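Local structure of CRISPR-associated endonuclease Cas2 2 (Thermus thermophilus, 1ZPW) at residues 5-10 and 67-72; 11-16 and 59-64. The protein probably acts as a metal-dependent RNA endonuclease of the CRISPR antiviral defence system, working as a homodimer that assembles with a Cas1 homodimer. One frame throughout, in Å; residues are numbered along the deposited sequence. Where two conformers were deposited one is given.

Contact 1 (5-10 and 67-72); sequences LYAVAY and YPVAGQ
Y67 and A7 form an antiparallel hydrogen-bonded pair where the last strand of the ferredoxin-like fold of Cas2, 63-68, runs beside the first, 4-11. The Y67 N-H meets A7 O at 2.8 Å, almost straight at 172°, and A7 N returns a bond of 2.9 Å to Y67 O. That carbonyl also takes a CA-H...O contact from Y6, with Y6 CA 3.1 Å from Y67 O. The Y67 ring has CG anti to the carbonyl carbon (chi1 -67°), and its edge lies against the neighbouring strand: CD2 is 3.8 Å from A7 O, which sits near the ring plane. At the far end of the ring, the hydroxyl is hydrogen-bonded to R65. One residue on, P68 faces Y6 in a non-hydrogen-bonded pair, with both side chains on the sheet face that also carries V8. The proline ring crosses the Y6 ring obliquely, bringing P68 CB to 3.6 Å from Y6 CE2, while Y6 CD2 approaches P68 CA. Y6 also packs on I66 and L41. V69 prolongs the pairing through its N-H to L5 O, 2.9 Å, the donor tilted 22° from the carbonyl plane. Its side chain points toward strand 4-11 and lies alongside that of L5, both pointing the same way; V69 CG1 is 4.0 Å from L5 CD2, and V69 CG2 approaches A7 N. No direct bond joins L5 N to V69 O; a water bridges them, accepting from L5 N and donating to V69 O at 2.8 Å.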
loop_
_atom_site.group_PDB
_atom_site.type_symbol
_atom_site.label_atom_id
_atom_site.label_comp_id
_atom_site.label_asym_id
_atom_site.label_seq_id
_atom_site.Cartn_x
_atom_site.Cartn_y
_atom_site.Cartn_z
ATOM N N LEU A 5 -9.726 6.301 -1.302
ATOM C CA LEU A 5 -8.340 6.091 -1.741
ATOM C C LEU A 5 -7.376 6.101 -0.553
ATOM O O LEU A 5 -7.455 6.970 0.324
ATOM C CB LEU A 5 -7.915 7.178 -2.742
ATOM C CG LEU A 5 -6.454 7.189 -3.221
ATOM C CD1 LEU A 5 -6.182 5.913 -4.020
ATOM C CD2 LEU A 5 -6.173 8.422 -4.082
ATOM N N TYR A 6 -6.483 5.118 -0.532
ATOM C CA TYR A 6 -5.387 5.096 0.451
ATOM C C TYR A 6 -4.073 4.990 -0.274
ATOM O O TYR A 6 -3.949 4.267 -1.265
ATOM C CB TYR A 6 -5.508 3.902 1.410
ATOM C CG TYR A 6 -6.687 3.964 2.353
ATOM C CD1 TYR A 6 -7.984 3.646 1.905
ATOM C CD2 TYR A 6 -6.498 4.306 3.697
ATOM C CE1 TYR A 6 -9.069 3.720 2.788
ATOM C CE2 TYR A 6 -7.585 4.361 4.581
ATOM C CZ TYR A 6 -8.850 4.047 4.106
ATOM O OH TYR A 6 -9.921 4.110 4.975
ATOM N N ALA A 7 -3.066 5.710 0.222
ATOM C CA ALA A 7 -1.692 5.493 -0.229
ATOM C C ALA A 7 -1.062 4.535 0.769
ATOM O O ALA A 7 -1.130 4.746 1.987
ATOM C CB ALA A 7 -0.902 6.800 -0.261
ATOM N N VAL A 8 -0.467 3.472 0.255
ATOM C CA VAL A 8 0.113 2.447 1.134
ATOM C C VAL A 8 1.602 2.416 0.838
ATOM O O VAL A 8 1.990 2.003 -0.250
ATOM C CB VAL A 8 -0.513 1.058 0.908
ATOM C CG1 VAL A 8 0.127 0.049 1.871
ATOM C CG2 VAL A 8 -2.002 1.102 1.161
ATOM N N ALA A 9 2.417 2.854 1.809
ATOM C CA ALA A 9 3.846 3.005 1.601
ATOM C C ALA A 9 4.582 2.055 2.515
ATOM O O ALA A 9 4.244 1.924 3.696
ATOM C CB ALA A 9 4.277 4.442 1.892
ATOM N N TYR A 10 5.594 1.389 1.974
ATOM C CA TYR A 10 6.291 0.371 2.759
ATOM C C TYR A 10 7.787 0.474 2.655
ATOM O O TYR A 10 8.341 0.953 1.654
ATOM C CB TYR A 10 5.826 -1.032 2.403
ATOM C CG TYR A 10 5.875 -1.370 0.938
ATOM C CD1 TYR A 10 4.767 -1.137 0.120
ATOM C CD2 TYR A 10 7.036 -1.908 0.360
ATOM C CE1 TYR A 10 4.783 -1.456 -1.227
ATOM C CE2 TYR A 10 7.060 -2.233 -1.000
ATOM C CZ TYR A 10 5.945 -2.009 -1.772
ATOM O OH TYR A 10 6.001 -2.303 -3.112
ATOM N N TYR A 67 -2.183 5.699 4.452
ATOM C CA TYR A 67 -2.693 7.072 4.481
ATOM C C TYR A 67 -4.043 7.186 3.814
ATOM O O TYR A 67 -4.128 7.005 2.605
ATOM C CB TYR A 67 -1.762 7.993 3.702
ATOM C CG TYR A 67 -0.396 8.167 4.360
ATOM C CD1 TYR A 67 -0.222 9.095 5.385
ATOM C CD2 TYR A 67 0.709 7.436 3.915
ATOM C CE1 TYR A 67 1.044 9.265 6.008
ATOM C CE2 TYR A 67 1.949 7.589 4.525
ATOM C CZ TYR A 67 2.106 8.515 5.541
ATOM O OH TYR A 67 3.342 8.662 6.134
ATOM N N PRO A 68 -5.084 7.576 4.544
ATOM C CA PRO A 68 -6.352 7.876 3.866
ATOM C C PRO A 68 -6.229 9.198 3.133
ATOM O O PRO A 68 -5.769 10.178 3.732
ATOM C CB PRO A 68 -7.379 7.954 5.010
ATOM C CG PRO A 68 -6.603 8.021 6.285
ATOM C CD PRO A 68 -5.119 7.807 6.010
ATOM N N VAL A 69 -6.593 9.236 1.857
ATOM C CA VAL A 69 -6.340 10.414 1.018
ATOM C C VAL A 69 -7.639 11.190 0.871
ATOM O O VAL A 69 -8.701 10.598 0.735
ATOM C CB VAL A 69 -5.853 10.007 -0.376
ATOM C CG1 VAL A 69 -5.702 11.225 -1.291
ATOM C CG2 VAL A 69 -4.530 9.237 -0.256
ATOM N N ALA A 70 -7.553 12.504 0.953
ATOM C CA ALA A 70 -8.739 13.297 0.664
ATOM C C ALA A 70 -8.297 14.576 0.068
ATOM O O ALA A 70 -7.681 15.420 0.730
ATOM C CB ALA A 70 -9.602 13.500 1.900
ATOM N N GLY A 71 -8.574 14.672 -1.226
ATOM C CA GLY A 71 -8.288 15.845 -2.022
ATOM C C GLY A 71 -7.485 15.450 -3.237
ATOM O O GLY A 71 -7.390 14.252 -3.572
ATOM N N GLN A 72 -6.909 16.449 -3.911
ATOM C CA GLN A 72 -6.225 16.210 -5.174
ATOM C C GLN A 72 -4.838 15.649 -4.910
ATOM O O GLN A 72 -4.045 16.299 -4.236
ATOM C CB GLN A 72 -6.064 17.531 -5.941
ATOM C CG GLN A 72 -5.444 17.373 -7.350
ATOM C CD GLN A 72 -6.253 16.444 -8.263
ATOM O OE1 GLN A 72 -7.430 16.721 -8.552
ATOM N NE2 GLN A 72 -5.639 15.351 -8.717
HETATM O O HOH W 1 -10.439 9.214 -0.983
#

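Contact 2 (11-16 and 59-64); sequences DIPDDT and LGQDAL
D11 and A63 form an antiparallel hydrogen-bonded pair at the end of strand 4-11: D11 N bonds to A63 O at 2.8 Å and A63 N to D11 O at 2.9 Å. The second donor stands 29° from the plane of the D11 carbonyl. The same oxygen accepts from a water at 2.8 Å and has the CA-H of D62 nearby as a weaker neighbour. By also donating to Q61 O, 2.7 Å away, that water extends the link past the last strand pair. Van der Waals contact accompanies these bonds. D11 CB and A63 CB lie 4.0 Å apart on one face of the sheet, but the D11 carboxylate leads away from A63; it is the predicted catalytic ligand of magnesium. I12 meets D62 through two of its branches in the conformer described, CD1 3.5 Å from D62 CB and CG2 near the carboxylate; a second conformer makes this detail less certain. P13 touches the same carboxylate with CD, 3.2 Å from D62 OD1, and P13 CD and CG also lie near Q61 O. The D62 carboxylate, CG anti to its own carbonyl carbon (chi1 -68°), is gripped from outside the two segments: OD2 accepts from D58 N and forms a salt bridge with R17 NE. D14 is the N-cap of helix 15-26, its OD2 receiving R17 N. The contact thus joins the loop from strand 4-11 into helix 15-26 with the loop leading from helix 43-56 into strand 63-68, I12 also packing near L21 and L57.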
loop_
_atom_site.group_PDB
_atom_site.type_symbol
_atom_site.label_atom_id
_atom_site.label_comp_id
_atom_site.label_asym_id
_atom_site.label_seq_id
_atom_site.Cartn_x
_atom_site.Cartn_y
_atom_site.Cartn_z
ATOM N N ASP A 11 8.437 0.048 3.716
ATOM C CA ASP A 11 9.881 0.074 3.810
ATOM C C ASP A 11 10.237 -1.279 4.427
ATOM O O ASP A 11 10.131 -1.457 5.643
ATOM C CB ASP A 11 10.218 1.220 4.761
ATOM C CG ASP A 11 11.649 1.569 4.784
ATOM O OD1 ASP A 11 12.507 0.754 4.330
ATOM O OD2 ASP A 11 12.005 2.669 5.304
ATOM N N ILE A 12 10.607 -2.239 3.564
ATOM C CA ILE A 12 10.860 -3.629 3.964
ATOM C C ILE A 12 12.271 -3.994 3.502
ATOM O O ILE A 12 12.503 -4.093 2.312
ATOM C CB ILE A 12 9.829 -4.572 3.271
ATOM C CG1 ILE A 12 8.372 -4.074 3.346
ATOM C CG2 ILE A 12 10.065 -6.072 3.645
ATOM C CD1 ILE A 12 7.821 -3.951 4.708
ATOM N N PRO A 13 13.207 -4.154 4.407
ATOM C CA PRO A 13 14.598 -4.429 3.978
ATOM C C PRO A 13 14.817 -5.758 3.302
ATOM O O PRO A 13 15.727 -5.903 2.425
ATOM C CB PRO A 13 15.427 -4.258 5.268
ATOM C CG PRO A 13 14.449 -4.300 6.407
ATOM C CD PRO A 13 13.094 -3.925 5.856
ATOM N N ASP A 14 13.994 -6.736 3.664
ATOM C CA ASP A 14 14.134 -8.086 3.160
ATOM C C ASP A 14 13.446 -8.289 1.822
ATOM O O ASP A 14 12.230 -8.035 1.684
ATOM C CB ASP A 14 13.580 -9.082 4.169
ATOM C CG ASP A 14 13.733 -10.515 3.699
ATOM O OD1 ASP A 14 14.891 -11.032 3.753
ATOM O OD2 ASP A 14 12.807 -11.202 3.242
ATOM N N ASP A 15 14.199 -8.745 0.815
ATOM C CA ASP A 15 13.609 -8.841 -0.527
ATOM C C ASP A 15 12.419 -9.808 -0.608
ATOM O O ASP A 15 11.433 -9.517 -1.283
ATOM C CB ASP A 15 14.657 -9.283 -1.565
ATOM C CG ASP A 15 15.647 -8.195 -1.929
ATOM O OD1 ASP A 15 15.479 -6.992 -1.601
ATOM O OD2 ASP A 15 16.675 -8.503 -2.586
ATOM N N THR A 16 12.541 -10.980 0.039
ATOM C CA THR A 16 11.480 -11.978 -0.008
ATOM C C THR A 16 10.187 -11.457 0.632
ATOM O O THR A 16 9.123 -11.604 0.041
ATOM C CB THR A 16 11.930 -13.292 0.656
ATOM O OG1 THR A 16 13.009 -13.860 -0.105
ATOM C CG2 THR A 16 10.836 -14.347 0.569
ATOM N N LEU A 59 7.765 -7.307 12.231
ATOM C CA LEU A 59 7.409 -5.957 12.720
ATOM C C LEU A 59 8.529 -5.274 13.535
ATOM O O LEU A 59 8.424 -4.095 13.865
ATOM C CB LEU A 59 5.990 -5.895 13.352
ATOM C CG LEU A 59 4.798 -5.936 12.355
ATOM C CD1 LEU A 59 3.553 -5.197 12.850
ATOM C CD2 LEU A 59 5.123 -5.412 10.967
ATOM N N GLY A 60 9.626 -5.993 13.765
ATOM C CA GLY A 60 10.846 -5.388 14.272
ATOM C C GLY A 60 11.755 -4.756 13.226
ATOM O O GLY A 60 12.643 -3.977 13.589
ATOM N N GLN A 61 11.550 -5.083 11.946
ATOM C CA GLN A 61 12.395 -4.551 10.864
ATOM C C GLN A 61 11.639 -3.729 9.813
ATOM O O GLN A 61 12.254 -2.889 9.131
ATOM C CB GLN A 61 13.124 -5.660 10.112
ATOM C CG GLN A 61 14.204 -6.372 10.897
ATOM C CD GLN A 61 15.069 -7.312 10.031
ATOM O OE1 GLN A 61 15.973 -7.967 10.559
ATOM N NE2 GLN A 61 14.802 -7.377 8.718
ATOM N N ASP A 62 10.364 -4.020 9.646
ATOM C CA ASP A 62 9.595 -3.553 8.477
ATOM C C ASP A 62 8.689 -2.418 8.880
ATOM O O ASP A 62 8.290 -2.322 10.056
ATOM C CB ASP A 62 8.694 -4.684 7.992
ATOM C CG ASP A 62 9.450 -5.829 7.408
ATOM O OD1 ASP A 62 10.681 -5.693 7.126
ATOM O OD2 ASP A 62 8.888 -6.902 7.192
ATOM N N ALA A 63 8.366 -1.550 7.921
ATOM C CA ALA A 63 7.401 -0.472 8.146
ATOM C C ALA A 63 6.360 -0.443 7.046
ATOM O O ALA A 63 6.678 -0.509 5.876
ATOM C CB ALA A 63 8.115 0.847 8.162
ATOM N N LEU A 64 5.106 -0.255 7.435
ATOM C CA LEU A 64 4.021 -0.092 6.489
ATOM C C LEU A 64 3.164 1.057 6.988
ATOM O O LEU A 64 2.689 1.034 8.136
ATOM C CB LEU A 64 3.191 -1.395 6.390
ATOM C CG LEU A 64 2.067 -1.450 5.356
ATOM C CD1 LEU A 64 1.387 -2.831 5.335
ATOM C CD2 LEU A 64 0.988 -0.456 5.577
HETATM O O HOH W 2 11.746 -0.576 7.736
#

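Both contacts draw on the same pair of neighbouring strands, 4-11 and 63-68, at opposite ends and on opposite sides of the chain's centre; their centres are 20 Å apart. Because the strands are antiparallel, contact 2 is nested inside the loop that contact 1 closes. Between them A9 and R65 carry on the backbone pairing, and the contacts meet directly where Y10 CB lies 3.6 Å from A63 O and V8 CG1 packs 3.8 Å from L64 CD2. The predicted magnesium ligand D11 belongs to contact 2, whereas the side chain of Y67, in contact 1, is about 10 Å from that of D11.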